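PDB 3H1T: type I site-specific restriction-modification system, R (Restriction) subunit from Vibrio vulnificus, which probably acts as the ATP-driven, DNA-translocating and DNA-cleaving subunit of a type I restriction enzyme, of which this fragment holds the N-terminal part and the helicase-like motor domains. Local coordinates for residues 22-26 with 27-31; 61-65 with 66-70; 107-110 with 111-115; 453-456 with 457-461; 482-485 with 486-490. All blocks are in the same frame, centred on the assembly; numbering follows the deposited sequence.

Contact 1 (22-26 with 27-31); sequences MALNE and ADTCR
Helix 26-40 begins here, where Leu24 and Asn25 meet Asp28 and Thr29. Asn25 holds the N-cap position, but its side chain makes no capping bond. Its backbone O instead takes the N-H of Thr29 in the first helical bond, though the position of that oxygen is doubtful. The next bond is sounder: Cys30 N donates to Glu26 O at 3.1 Å. The CB of Asn25 lies 3.4 Å from OD2 of Asp28, and their amide and carboxylate planes are 42° apart. Leu24 crosses Asp28 at about a right angle, its CB 3.9 Å from the CB of Asp28. The turn sits on the edge of the N-terminal domain, whose mixed six-stranded sheet is consistent with a nuclease fold. Asp77 and Lys94, near this turn, fit the PD-(D/E)xK pattern and are probably part of such a site. Leu24 N bonds to Glu96, Thr29 OG1 weakly to Lys94 O, and the side chain of Cys30 rests on Tyr78 of strand 75-81. One turn on, Arg31 reaches back with CG anti to the backbone N (chi1 175°). Its NH2 meets OD1 of Asp28 at the guanidinium edge and in plane, a weak salt bridge at 3.4 Å but nearly straight.

Contact 2 (61-65 with 66-70); sequences VQFKG and SKVQR
Lys64 N donates to Lys67 O at 2.6 Å. The return bond, Lys67 N to Lys64 O, is 2.8 Å. Gln62 and Gln69 form the second hydrogen-bonded pair; Gln69 N to Gln62 O measures 3.0 Å, and the opposite bond is modelled very short. Beyond the backbone, Lys64 and Gln69 share a face with Gln62. Bends at chi2 (-73°) and chi4 turn the lysine back along its own strand, toward Gln62. NZ then donates to Gln62 OE1 at 3.0 Å, in the plane of that amide carbonyl. The CG of the same lysine lies 3.3 Å from Gln69 NE2, and the two side chains cross at about a right angle. These strands, 61-64 and 67-70, make a two-stranded antiparallel beta hairpin closed by a type II' turn from Lys64 to Lys67. Gly65 takes its second position with a positive phi of 64°, which suits glycine. On the other face Phe63 and Val68 lie side by side and point the same way, with Phe63 CE2 3.4 Å from Val68 CG1. The Phe63 ring also makes a cation-pi contact with Arg375 and an edge-to-face contact with Trp551, so this face of the hairpin reaches the C-terminal helicase-like domain. Further along, Val61 CG2 lies over one face of the Arg70 guanidinium, 4.4 Å from CZ. Arg70 NE bonds to Gly59 O, and its NH1 forms a salt bridge with Glu545.

Contact 3 (107-110 with 111-115); sequences AKDY and AEILG
Asp109 and Glu112 point their carboxylates toward one shared water. The water donates to Asp109 OD1 and to Glu112 OE1, 2.7 Å in each case. The two oxygens, Asp109 OD1 and Glu112 OE1, are 4.2 Å apart, and the carboxylate planes are turned 68° from each other. Asp109 OD2 lies 3.8 Å from CD1 of Ile113, one turn on. Glu112 CG lies beside its backbone N (chi1 -75°), which lays the carboxylate back over the carbonyl of Lys108; CD is 3.3 Å from Lys108 O. Lys108 runs alongside Glu112, but its NZ stays 5.0 Å from Glu112 OE2, too far for a salt bridge. Outward, Glu112 OE2 bonds to Tyr132 OH, and Lys108 makes a cation-pi contact with Phe130. Behind them the backbone is helical, with Glu112 N 2.9 Å from Lys108 O. Gly115 then takes a positive phi and closes helix 104-114 with a Schellman motif. The helix is the beta-alpha-beta crossover between strands 86-93 and 118-122 of the N-terminal domain, with Ala111 on Val90 and Ala107 and Tyr110 touching Glu92. Two like charges thus sit close together; the donated water protons probably ease their repulsion, and the Tyr132 bond probably limits rotation of the Glu112 carboxylate.

Contact 4 (453-456 with 457-461); sequences DEMR and RALNN
Asp453 and two arginines form a salt-bridge network on helix 449-462. Arg457 NH2 donates to Asp453 OD2 at 2.7 Å, across one turn, in a short but bent bond. Arg456 NH2 reaches the other oxygen, Asp453 OD1, at 3.1 Å; this bond is longer and straighter. Both oxygens are met on their syn side, somewhat out of the carboxylate plane. The acceptor OD1 lies at the edge of the Arg456 guanidinium and in its plane, whereas OD2 is tilted 27° from the plane of Arg457. The two guanidinium groups are nearly perpendicular, with planes 80° apart. Each arginine has CG anti to its own N. Both chains bend at chi3, in opposite senses, and end at separate oxygens. The apolar contact lies elsewhere on the helix: CG of Met455, a selenomethionine in this crystal, is 3.8 Å from Leu459 CD2. Leu459 also touches Ala426 and Thr430 of helix 422-436, and Val474 of strand 474-476. The backbone bonds are those of an alpha helix, such as Leu459 N to Met455 O at 3.0 Å. The helix packs against the sheet edge, strands 474-476 and 502-505, and beside helix 422-436, in the second RecA-like domain, the helicase C-terminal domain. One carboxylate serves two cations, using both oxygens; it probably offsets the closeness of the two NH2 groups and favours these side-chain positions.

Contact 5 (482-485 with 486-490); sequences GKIG and KGHLS
The imidazole of His488 is the flat group here, and Ile484 lies beside it. The two side chains run alongside each other and point the same way. Ile484 CG2 is 3.8 Å from His488 NE2, and the backbone O of Ile484 is 3.3 Å from CD2 of the ring. Both Ile484 O and Gly485 O approach the ring obliquely. With CG beside the backbone N (chi1 -69°), His488 leans back over the preceding turn. On its other side, ND1 is hydrogen-bonded to Arg491 NH1. Lys486 also folds back, its CG 3.3 Å from Gly482 O. The backbone carries the rest: Lys486 N to Gly482 O is 3.1 Å, and Leu489 N to Gly485 O is also 3.1 Å. Gly485 is buried, and Leu489 touches Val477, Leu509 and Val513. These residues belong to helix 482-493, which links strands 474-476 and 502-505 as a beta-alpha-beta crossover in the second RecA-like domain. Ile484 and the Arg491 bond probably favour this ring position. Since an arginine N-H can only donate, ND1 would act as the acceptor, and a neutral His488 would probably carry its proton on NE2.

The five contacts follow one another along the chain, and none touches another. Contacts 1 and 3 belong to the N-terminal domain, with centres about 24 Å apart and nearest atoms about 9 Å apart. Both border the probable nuclease region: residues around contact 1 include Asp77 and Lys94, and contact 3 touches Glu92. Contacts 4 and 5 share the second RecA-like domain, with centres about 17 Å apart and nearest atoms about 7 Å apart. Contacts 1 and 4 lie on opposite sides of the chain's centre, about 67 Å between centres. Contact 2 lies between the two groups, centred about 28 Å from the centre of contact 3 and about 34 Å from that of contact 4.

Contact 1 (22-26 with 27-31)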
loop_
_atom_site.group_PDB
_atom_site.type_symbol
_atom_site.label_atom_id
_atom_site.label_comp_id
_atom_site.label_asym_id
_atom_site.label_seq_id
_atom_site.Cartn_x
_atom_site.Cartn_y
_atom_site.Cartn_z
HETATM N N MSE A 22 21.719 -37.953 19.807
HETATM C CA MSE A 22 20.629 -38.864 19.481
HETATM C C MSE A 22 19.512 -37.873 19.137
HETATM O O MSE A 22 18.545 -38.182 18.432
HETATM C CB MSE A 22 20.244 -39.717 20.711
HETATM C CG MSE A 22 20.855 -41.121 20.789
HETATM SE SE MSE A 22 20.659 -42.246 19.184
HETATM C CE MSE A 22 22.356 -41.732 18.405
ATOM N N ALA A 23 19.705 -36.661 19.652
ATOM C CA ALA A 23 18.791 -35.544 19.490
ATOM C C ALA A 23 18.524 -35.232 18.026
ATOM O O ALA A 23 19.441 -35.260 17.191
ATOM C CB ALA A 23 19.358 -34.328 20.189
ATOM N N LEU A 24 17.256 -34.961 17.719
ATOM C CA LEU A 24 16.848 -34.652 16.362
ATOM C C LEU A 24 16.868 -33.181 16.001
ATOM O O LEU A 24 16.509 -32.300 16.801
ATOM C CB LEU A 24 15.444 -35.198 16.084
ATOM C CG LEU A 24 15.151 -36.705 16.085
ATOM C CD1 LEU A 24 13.682 -36.872 15.751
ATOM C CD2 LEU A 24 16.022 -37.459 15.074
ATOM N N ASN A 25 17.306 -32.958 14.763
ATOM C CA ASN A 25 17.416 -31.669 14.077
ATOM C C ASN A 25 16.055 -30.996 14.143
ATOM O O ASN A 25 15.054 -31.655 14.441
ATOM C CB ASN A 25 17.748 -31.942 12.595
ATOM C CG ASN A 25 18.986 -31.249 12.136
ATOM O OD1 ASN A 25 19.990 -31.255 12.843
ATOM N ND2 ASN A 25 18.942 -30.655 10.941
ATOM N N GLU A 26 15.989 -29.697 13.870
ATOM C CA GLU A 26 14.685 -29.055 13.865
ATOM C C GLU A 26 14.007 -29.692 12.665
ATOM O O GLU A 26 12.838 -30.048 12.692
ATOM C CB GLU A 26 14.785 -27.542 13.631
ATOM C CG GLU A 26 13.424 -26.925 13.268
ATOM C CD GLU A 26 13.362 -25.433 13.489
ATOM O OE1 GLU A 26 14.053 -24.964 14.419
ATOM O OE2 GLU A 26 12.610 -24.737 12.763
ATOM N N ALA A 27 14.782 -29.833 11.599
ATOM C CA ALA A 27 14.303 -30.411 10.357
ATOM C C ALA A 27 13.937 -31.865 10.557
ATOM O O ALA A 27 12.920 -32.325 10.048
ATOM C CB ALA A 27 15.368 -30.289 9.301
ATOM N N ASP A 28 14.748 -32.587 11.326
ATOM C CA ASP A 28 14.473 -33.994 11.569
ATOM C C ASP A 28 13.200 -34.184 12.387
ATOM O O ASP A 28 12.412 -35.089 12.101
ATOM C CB ASP A 28 15.674 -34.671 12.256
ATOM C CG ASP A 28 16.835 -34.949 11.290
ATOM O OD1 ASP A 28 16.616 -34.956 10.048
ATOM O OD2 ASP A 28 17.968 -35.184 11.774
ATOM N N THR A 29 12.962 -33.321 13.373
ATOM C CA THR A 29 11.749 -33.493 14.172
ATOM C C THR A 29 10.483 -33.086 13.434
ATOM O O THR A 29 9.390 -33.527 13.778
ATOM C CB THR A 29 11.789 -32.734 15.522
ATOM O OG1 THR A 29 11.145 -31.470 15.380
ATOM C CG2 THR A 29 13.201 -32.534 15.996
ATOM N N CYS A 30 10.613 -32.242 12.421
ATOM C CA CYS A 30 9.444 -31.856 11.647
ATOM C C CYS A 30 9.078 -33.041 10.763
ATOM O O CYS A 30 7.901 -33.327 10.530
ATOM C CB CYS A 30 9.736 -30.639 10.758
ATOM S SG CYS A 30 10.012 -29.082 11.631
ATOM N N ARG A 31 10.094 -33.731 10.262
ATOM C CA ARG A 31 9.868 -34.875 9.387
ATOM C C ARG A 31 9.316 -36.048 10.190
ATOM O O ARG A 31 8.335 -36.686 9.792
ATOM C CB ARG A 31 11.187 -35.266 8.690
ATOM C CG ARG A 31 11.116 -36.508 7.833
ATOM C CD ARG A 31 12.437 -36.726 7.108
ATOM N NE ARG A 31 13.552 -36.785 8.048
ATOM C CZ ARG A 31 13.854 -37.852 8.783
ATOM N NH1 ARG A 31 13.123 -38.958 8.671
ATOM N NH2 ARG A 31 14.863 -37.802 9.653
#

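Contact 2 (61-65 with 66-70)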
loop_
_atom_site.group_PDB
_atom_site.type_symbol
_atom_site.label_atom_id
_atom_site.label_comp_id
_atom_site.label_asym_id
_atom_site.label_seq_id
_atom_site.Cartn_x
_atom_site.Cartn_y
_atom_site.Cartn_z
ATOM N N VAL A 61 15.095 -3.897 1.643
ATOM C CA VAL A 61 16.222 -3.371 0.894
ATOM C C VAL A 61 17.120 -2.719 1.935
ATOM O O VAL A 61 16.716 -1.776 2.618
ATOM C CB VAL A 61 15.792 -2.304 -0.132
ATOM C CG1 VAL A 61 17.020 -1.497 -0.574
ATOM C CG2 VAL A 61 15.147 -2.960 -1.342
ATOM N N GLN A 62 18.332 -3.241 2.066
ATOM C CA GLN A 62 19.292 -2.738 3.040
ATOM C C GLN A 62 20.546 -2.201 2.381
ATOM O O GLN A 62 20.698 -2.248 1.157
ATOM C CB GLN A 62 19.715 -3.855 3.992
ATOM C CG GLN A 62 18.823 -4.082 5.192
ATOM C CD GLN A 62 19.016 -5.470 5.770
ATOM O OE1 GLN A 62 20.050 -6.109 5.555
ATOM N NE2 GLN A 62 18.022 -5.945 6.510
ATOM N N PHE A 63 21.457 -1.699 3.211
ATOM C CA PHE A 63 22.729 -1.173 2.735
ATOM C C PHE A 63 23.861 -1.727 3.588
ATOM O O PHE A 63 23.699 -1.999 4.778
ATOM C CB PHE A 63 22.743 0.360 2.767
ATOM C CG PHE A 63 21.710 0.996 1.871
ATOM C CD1 PHE A 63 20.389 1.131 2.297
ATOM C CD2 PHE A 63 22.051 1.458 0.600
ATOM C CE1 PHE A 63 19.420 1.720 1.481
ATOM C CE2 PHE A 63 21.082 2.050 -0.230
ATOM C CZ PHE A 63 19.766 2.180 0.219
ATOM N N LYS A 64 25.012 -1.917 2.965
ATOM C CA LYS A 64 26.177 -2.444 3.671
ATOM C C LYS A 64 27.369 -1.773 3.024
ATOM O O LYS A 64 27.621 -1.975 1.828
ATOM C CB LYS A 64 26.310 -3.955 3.474
ATOM C CG LYS A 64 25.152 -4.822 3.961
ATOM C CD LYS A 64 25.076 -4.936 5.480
ATOM C CE LYS A 64 24.209 -6.130 5.881
ATOM N NZ LYS A 64 23.036 -6.271 4.966
ATOM N N GLY A 65 28.122 -1.004 3.802
ATOM C CA GLY A 65 29.253 -0.301 3.228
ATOM C C GLY A 65 28.649 0.664 2.222
ATOM O O GLY A 65 27.641 1.326 2.491
ATOM N N SER A 66 29.234 0.739 1.043
ATOM C CA SER A 66 28.720 1.617 0.008
ATOM C C SER A 66 27.792 0.827 -0.913
ATOM O O SER A 66 27.317 1.356 -1.918
ATOM C CB SER A 66 29.911 2.196 -0.772
ATOM O OG SER A 66 31.007 1.291 -0.731
ATOM N N LYS A 67 27.492 -0.421 -0.554
ATOM C CA LYS A 67 26.673 -1.290 -1.408
ATOM C C LYS A 67 25.298 -1.731 -0.882
ATOM O O LYS A 67 25.105 -1.878 0.327
ATOM C CB LYS A 67 27.546 -2.481 -1.780
ATOM C CG LYS A 67 28.937 -1.967 -2.216
ATOM C CD LYS A 67 30.073 -2.963 -1.985
ATOM C CE LYS A 67 30.435 -3.143 -0.507
ATOM N NZ LYS A 67 31.183 -2.001 0.114
ATOM N N VAL A 68 24.348 -1.940 -1.794
ATOM C CA VAL A 68 22.973 -2.313 -1.416
ATOM C C VAL A 68 22.550 -3.763 -1.650
ATOM O O VAL A 68 23.054 -4.421 -2.555
ATOM C CB VAL A 68 21.930 -1.407 -2.169
ATOM C CG1 VAL A 68 22.552 -0.051 -2.495
ATOM C CG2 VAL A 68 21.422 -2.097 -3.427
ATOM N N GLN A 69 21.601 -4.232 -0.834
ATOM C CA GLN A 69 21.066 -5.600 -0.926
ATOM C C GLN A 69 19.788 -5.777 -0.102
ATOM O O GLN A 69 19.392 -4.894 0.652
ATOM C CB GLN A 69 22.112 -6.613 -0.425
ATOM C CG GLN A 69 22.634 -6.292 0.967
ATOM C CD GLN A 69 23.585 -7.338 1.509
ATOM O OE1 GLN A 69 23.171 -8.427 1.908
ATOM N NE2 GLN A 69 24.873 -7.016 1.518
ATOM N N ARG A 70 19.134 -6.919 -0.272
ATOM C CA ARG A 70 17.936 -7.246 0.487
ATOM C C ARG A 70 18.445 -8.178 1.586
ATOM O O ARG A 70 19.346 -8.971 1.346
ATOM C CB ARG A 70 16.926 -8.013 -0.390
ATOM C CG ARG A 70 16.614 -7.402 -1.741
ATOM C CD ARG A 70 15.450 -8.115 -2.404
ATOM N NE ARG A 70 14.171 -7.510 -2.047
ATOM C CZ ARG A 70 13.478 -6.705 -2.844
ATOM N NH1 ARG A 70 13.935 -6.408 -4.049
ATOM N NH2 ARG A 70 12.328 -6.199 -2.434
#

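Contact 3 (107-110 with 111-115)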
loop_
_atom_site.group_PDB
_atom_site.type_symbol
_atom_site.label_atom_id
_atom_site.label_comp_id
_atom_site.label_asym_id
_atom_site.label_seq_id
_atom_site.Cartn_x
_atom_site.Cartn_y
_atom_site.Cartn_z
ATOM N N ALA A 107 5.610 -17.516 17.215
ATOM C CA ALA A 107 4.462 -18.004 16.465
ATOM C C ALA A 107 3.322 -16.999 16.544
ATOM O O ALA A 107 2.606 -16.789 15.571
ATOM C CB ALA A 107 4.010 -19.352 17.007
ATOM N N LYS A 108 3.153 -16.386 17.711
ATOM C CA LYS A 108 2.108 -15.381 17.904
ATOM C C LYS A 108 2.393 -14.168 17.011
ATOM O O LYS A 108 1.485 -13.555 16.461
ATOM C CB LYS A 108 2.055 -14.934 19.374
ATOM C CG LYS A 108 1.364 -15.927 20.301
ATOM C CD LYS A 108 1.378 -15.498 21.765
ATOM C CE LYS A 108 0.905 -14.064 21.965
ATOM N NZ LYS A 108 0.313 -13.848 23.316
ATOM N N ASP A 109 3.673 -13.839 16.863
ATOM C CA ASP A 109 4.082 -12.708 16.044
ATOM C C ASP A 109 3.752 -12.922 14.567
ATOM O O ASP A 109 3.421 -11.970 13.873
ATOM C CB ASP A 109 5.584 -12.444 16.207
ATOM C CG ASP A 109 5.949 -10.981 16.001
ATOM O OD1 ASP A 109 5.613 -10.145 16.864
ATOM O OD2 ASP A 109 6.581 -10.665 14.971
ATOM N N TYR A 110 3.847 -14.161 14.088
ATOM C CA TYR A 110 3.546 -14.470 12.691
ATOM C C TYR A 110 2.041 -14.478 12.476
ATOM O O TYR A 110 1.545 -14.137 11.399
ATOM C CB TYR A 110 4.096 -15.844 12.292
ATOM C CG TYR A 110 5.586 -15.925 12.063
ATOM C CD1 TYR A 110 6.221 -15.102 11.134
ATOM C CD2 TYR A 110 6.358 -16.858 12.749
ATOM C CE1 TYR A 110 7.600 -15.204 10.891
ATOM C CE2 TYR A 110 7.730 -16.974 12.518
ATOM C CZ TYR A 110 8.345 -16.141 11.587
ATOM O OH TYR A 110 9.704 -16.241 11.380
ATOM N N ALA A 111 1.328 -14.901 13.509
ATOM C CA ALA A 111 -0.120 -14.963 13.473
ATOM C C ALA A 111 -0.633 -13.549 13.328
ATOM O O ALA A 111 -1.460 -13.252 12.474
ATOM C CB ALA A 111 -0.639 -15.577 14.753
ATOM N N GLU A 112 -0.117 -12.671 14.179
ATOM C CA GLU A 112 -0.500 -11.268 14.164
ATOM C C GLU A 112 -0.138 -10.619 12.813
ATOM O O GLU A 112 -0.932 -9.860 12.262
ATOM C CB GLU A 112 0.170 -10.543 15.340
ATOM C CG GLU A 112 -0.491 -10.866 16.688
ATOM C CD GLU A 112 0.457 -10.805 17.886
ATOM O OE1 GLU A 112 1.521 -10.163 17.778
ATOM O OE2 GLU A 112 0.134 -11.394 18.942
ATOM N N ILE A 113 1.030 -10.924 12.258
ATOM C CA ILE A 113 1.415 -10.346 10.973
ATOM C C ILE A 113 0.589 -10.871 9.788
ATOM O O ILE A 113 0.276 -10.126 8.873
ATOM C CB ILE A 113 2.909 -10.621 10.667
ATOM C CG1 ILE A 113 3.799 -9.733 11.530
ATOM C CG2 ILE A 113 3.211 -10.355 9.196
ATOM C CD1 ILE A 113 5.270 -10.136 11.485
ATOM N N LEU A 114 0.254 -12.156 9.815
ATOM C CA LEU A 114 -0.514 -12.787 8.750
ATOM C C LEU A 114 -2.021 -12.701 8.977
ATOM O O LEU A 114 -2.800 -13.224 8.185
ATOM C CB LEU A 114 -0.096 -14.250 8.616
ATOM C CG LEU A 114 1.361 -14.568 8.274
ATOM C CD1 LEU A 114 1.614 -16.034 8.540
ATOM C CD2 LEU A 114 1.664 -14.223 6.824
ATOM N N GLY A 115 -2.436 -12.062 10.060
ATOM C CA GLY A 115 -3.855 -11.941 10.334
ATOM C C GLY A 115 -4.566 -13.224 10.717
ATOM O O GLY A 115 -5.747 -13.399 10.389
HETATM O O HOH W 1 3.924 -10.316 18.955
#

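Contact 4 (453-456 with 457-461)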
loop_
_atom_site.group_PDB
_atom_site.type_symbol
_atom_site.label_atom_id
_atom_site.label_comp_id
_atom_site.label_asym_id
_atom_site.label_seq_id
_atom_site.Cartn_x
_atom_site.Cartn_y
_atom_site.Cartn_z
ATOM N N ASP A 453 7.169 26.583 -14.140
ATOM C CA ASP A 453 7.730 27.014 -15.426
ATOM C C ASP A 453 9.072 27.712 -15.271
ATOM O O ASP A 453 9.948 27.570 -16.109
ATOM C CB ASP A 453 6.768 27.963 -16.150
ATOM C CG ASP A 453 7.346 28.503 -17.467
ATOM O OD1 ASP A 453 7.448 27.742 -18.467
ATOM O OD2 ASP A 453 7.708 29.702 -17.489
ATOM N N GLU A 454 9.229 28.480 -14.204
ATOM C CA GLU A 454 10.482 29.176 -13.978
ATOM C C GLU A 454 11.517 28.158 -13.543
ATOM O O GLU A 454 12.686 28.258 -13.916
ATOM C CB GLU A 454 10.287 30.262 -12.918
ATOM C CG GLU A 454 8.995 31.043 -13.137
ATOM C CD GLU A 454 9.018 32.449 -12.553
ATOM O OE1 GLU A 454 9.071 32.588 -11.312
ATOM O OE2 GLU A 454 8.983 33.419 -13.347
HETATM N N MSE A 455 11.077 27.167 -12.768
HETATM C CA MSE A 455 11.962 26.101 -12.286
HETATM C C MSE A 455 12.456 25.296 -13.486
HETATM O O MSE A 455 13.638 24.978 -13.595
HETATM C CB MSE A 455 11.216 25.182 -11.302
HETATM C CG MSE A 455 12.050 24.008 -10.785
HETATM SE SE MSE A 455 13.573 24.494 -9.667
HETATM C CE MSE A 455 12.605 24.995 -8.084
ATOM N N ARG A 456 11.539 24.984 -14.395
ATOM C CA ARG A 456 11.867 24.230 -15.598
ATOM C C ARG A 456 12.903 24.949 -16.454
ATOM O O ARG A 456 13.883 24.341 -16.874
ATOM C CB ARG A 456 10.616 23.981 -16.453
ATOM C CG ARG A 456 10.932 23.381 -17.825
ATOM C CD ARG A 456 9.752 23.465 -18.797
ATOM N NE ARG A 456 9.443 24.836 -19.189
ATOM C CZ ARG A 456 10.121 25.534 -20.098
ATOM N NH1 ARG A 456 11.163 24.996 -20.724
ATOM N NH2 ARG A 456 9.760 26.784 -20.374
ATOM N N ARG A 457 12.680 26.241 -16.701
ATOM C CA ARG A 457 13.589 27.039 -17.521
ATOM C C ARG A 457 14.964 27.131 -16.898
ATOM O O ARG A 457 15.975 26.974 -17.585
ATOM C CB ARG A 457 13.043 28.451 -17.724
ATOM C CG ARG A 457 13.948 29.347 -18.576
ATOM C CD ARG A 457 13.335 30.721 -18.843
ATOM N NE ARG A 457 11.976 30.613 -19.366
ATOM C CZ ARG A 457 10.882 30.759 -18.622
ATOM N NH1 ARG A 457 10.992 31.025 -17.328
ATOM N NH2 ARG A 457 9.681 30.631 -19.164
ATOM N N ALA A 458 15.006 27.390 -15.594
ATOM C CA ALA A 458 16.284 27.492 -14.905
ATOM C C ALA A 458 17.060 26.190 -15.013
ATOM O O ALA A 458 18.204 26.162 -15.449
ATOM C CB ALA A 458 16.062 27.835 -13.451
ATOM N N LEU A 459 16.416 25.109 -14.598
ATOM C CA LEU A 459 17.020 23.783 -14.611
ATOM C C LEU A 459 17.499 23.434 -16.032
ATOM O O LEU A 459 18.557 22.822 -16.209
ATOM C CB LEU A 459 15.980 22.768 -14.109
ATOM C CG LEU A 459 16.081 21.981 -12.781
ATOM C CD1 LEU A 459 16.824 22.745 -11.702
ATOM C CD2 LEU A 459 14.665 21.645 -12.326
ATOM N N ASN A 460 16.719 23.829 -17.041
ATOM C CA ASN A 460 17.068 23.560 -18.442
ATOM C C ASN A 460 18.375 24.226 -18.814
ATOM O O ASN A 460 19.280 23.585 -19.339
ATOM C CB ASN A 460 15.976 24.066 -19.386
ATOM C CG ASN A 460 16.395 23.998 -20.857
ATOM O OD1 ASN A 460 17.188 24.810 -21.331
ATOM N ND2 ASN A 460 15.866 23.022 -21.577
ATOM N N ASN A 461 18.471 25.518 -18.539
ATOM C CA ASN A 461 19.678 26.257 -18.855
ATOM C C ASN A 461 20.891 25.813 -18.047
ATOM O O ASN A 461 22.015 25.923 -18.522
ATOM C CB ASN A 461 19.445 27.753 -18.666
ATOM C CG ASN A 461 18.390 28.292 -19.598
ATOM O OD1 ASN A 461 18.055 27.662 -20.603
ATOM N ND2 ASN A 461 17.865 29.464 -19.280
#

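Contact 5 (482-485 with 486-490)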
loop_
_atom_site.group_PDB
_atom_site.type_symbol
_atom_site.label_atom_id
_atom_site.label_comp_id
_atom_site.label_asym_id
_atom_site.label_seq_id
_atom_site.Cartn_x
_atom_site.Cartn_y
_atom_site.Cartn_z
ATOM N N GLY A 482 -1.720 21.319 -20.761
ATOM C CA GLY A 482 -2.608 20.375 -21.427
ATOM C C GLY A 482 -2.104 19.086 -22.051
ATOM O O GLY A 482 -1.416 18.307 -21.404
ATOM N N LYS A 483 -2.480 18.850 -23.307
ATOM C CA LYS A 483 -2.102 17.640 -24.029
ATOM C C LYS A 483 -0.605 17.469 -24.199
ATOM O O LYS A 483 -0.107 16.342 -24.261
ATOM C CB LYS A 483 -2.791 17.638 -25.393
ATOM C CG LYS A 483 -2.514 16.412 -26.261
ATOM C CD LYS A 483 -3.149 16.590 -27.646
ATOM C CE LYS A 483 -2.878 15.405 -28.571
ATOM N NZ LYS A 483 -3.609 14.190 -28.114
ATOM N N ILE A 484 0.112 18.579 -24.313
ATOM C CA ILE A 484 1.563 18.514 -24.462
ATOM C C ILE A 484 2.121 18.015 -23.132
ATOM O O ILE A 484 3.046 17.211 -23.096
ATOM C CB ILE A 484 2.163 19.902 -24.757
ATOM C CG1 ILE A 484 1.609 20.456 -26.072
ATOM C CG2 ILE A 484 3.679 19.806 -24.846
ATOM C CD1 ILE A 484 2.049 19.681 -27.307
ATOM N N GLY A 485 1.530 18.506 -22.050
ATOM C CA GLY A 485 1.943 18.095 -20.720
ATOM C C GLY A 485 1.791 16.596 -20.539
ATOM O O GLY A 485 2.716 15.918 -20.107
ATOM N N LYS A 486 0.619 16.077 -20.900
ATOM C CA LYS A 486 0.318 14.656 -20.797
ATOM C C LYS A 486 1.356 13.830 -21.556
ATOM O O LYS A 486 1.749 12.756 -21.111
ATOM C CB LYS A 486 -1.066 14.343 -21.386
ATOM C CG LYS A 486 -2.222 15.185 -20.853
ATOM C CD LYS A 486 -2.476 14.944 -19.366
ATOM C CE LYS A 486 -3.978 14.977 -19.030
ATOM N NZ LYS A 486 -4.686 16.205 -19.515
ATOM N N GLY A 487 1.795 14.340 -22.706
ATOM C CA GLY A 487 2.776 13.623 -23.494
ATOM C C GLY A 487 4.064 13.406 -22.729
ATOM O O GLY A 487 4.604 12.295 -22.711
ATOM N N HIS A 488 4.551 14.474 -22.101
ATOM C CA HIS A 488 5.783 14.431 -21.321
ATOM C C HIS A 488 5.677 13.476 -20.137
ATOM O O HIS A 488 6.592 12.705 -19.847
ATOM C CB HIS A 488 6.115 15.828 -20.803
ATOM C CG HIS A 488 6.511 16.786 -21.878
ATOM N ND1 HIS A 488 7.475 16.489 -22.819
ATOM C CD2 HIS A 488 6.108 18.052 -22.138
ATOM C CE1 HIS A 488 7.651 17.533 -23.610
ATOM N NE2 HIS A 488 6.835 18.495 -23.219
ATOM N N LEU A 489 4.544 13.557 -19.453
ATOM C CA LEU A 489 4.279 12.717 -18.297
ATOM C C LEU A 489 4.290 11.253 -18.704
ATOM O O LEU A 489 4.894 10.405 -18.038
ATOM C CB LEU A 489 2.915 13.081 -17.714
ATOM C CG LEU A 489 2.327 12.231 -16.584
ATOM C CD1 LEU A 489 3.199 12.327 -15.336
ATOM C CD2 LEU A 489 0.911 12.716 -16.289
ATOM N N SER A 490 3.611 10.964 -19.807
ATOM C CA SER A 490 3.495 9.615 -20.342
ATOM C C SER A 490 4.836 8.943 -20.574
ATOM O O SER A 490 5.048 7.804 -20.173
ATOM C CB SER A 490 2.707 9.653 -21.654
ATOM O OG SER A 490 2.496 8.350 -22.163
#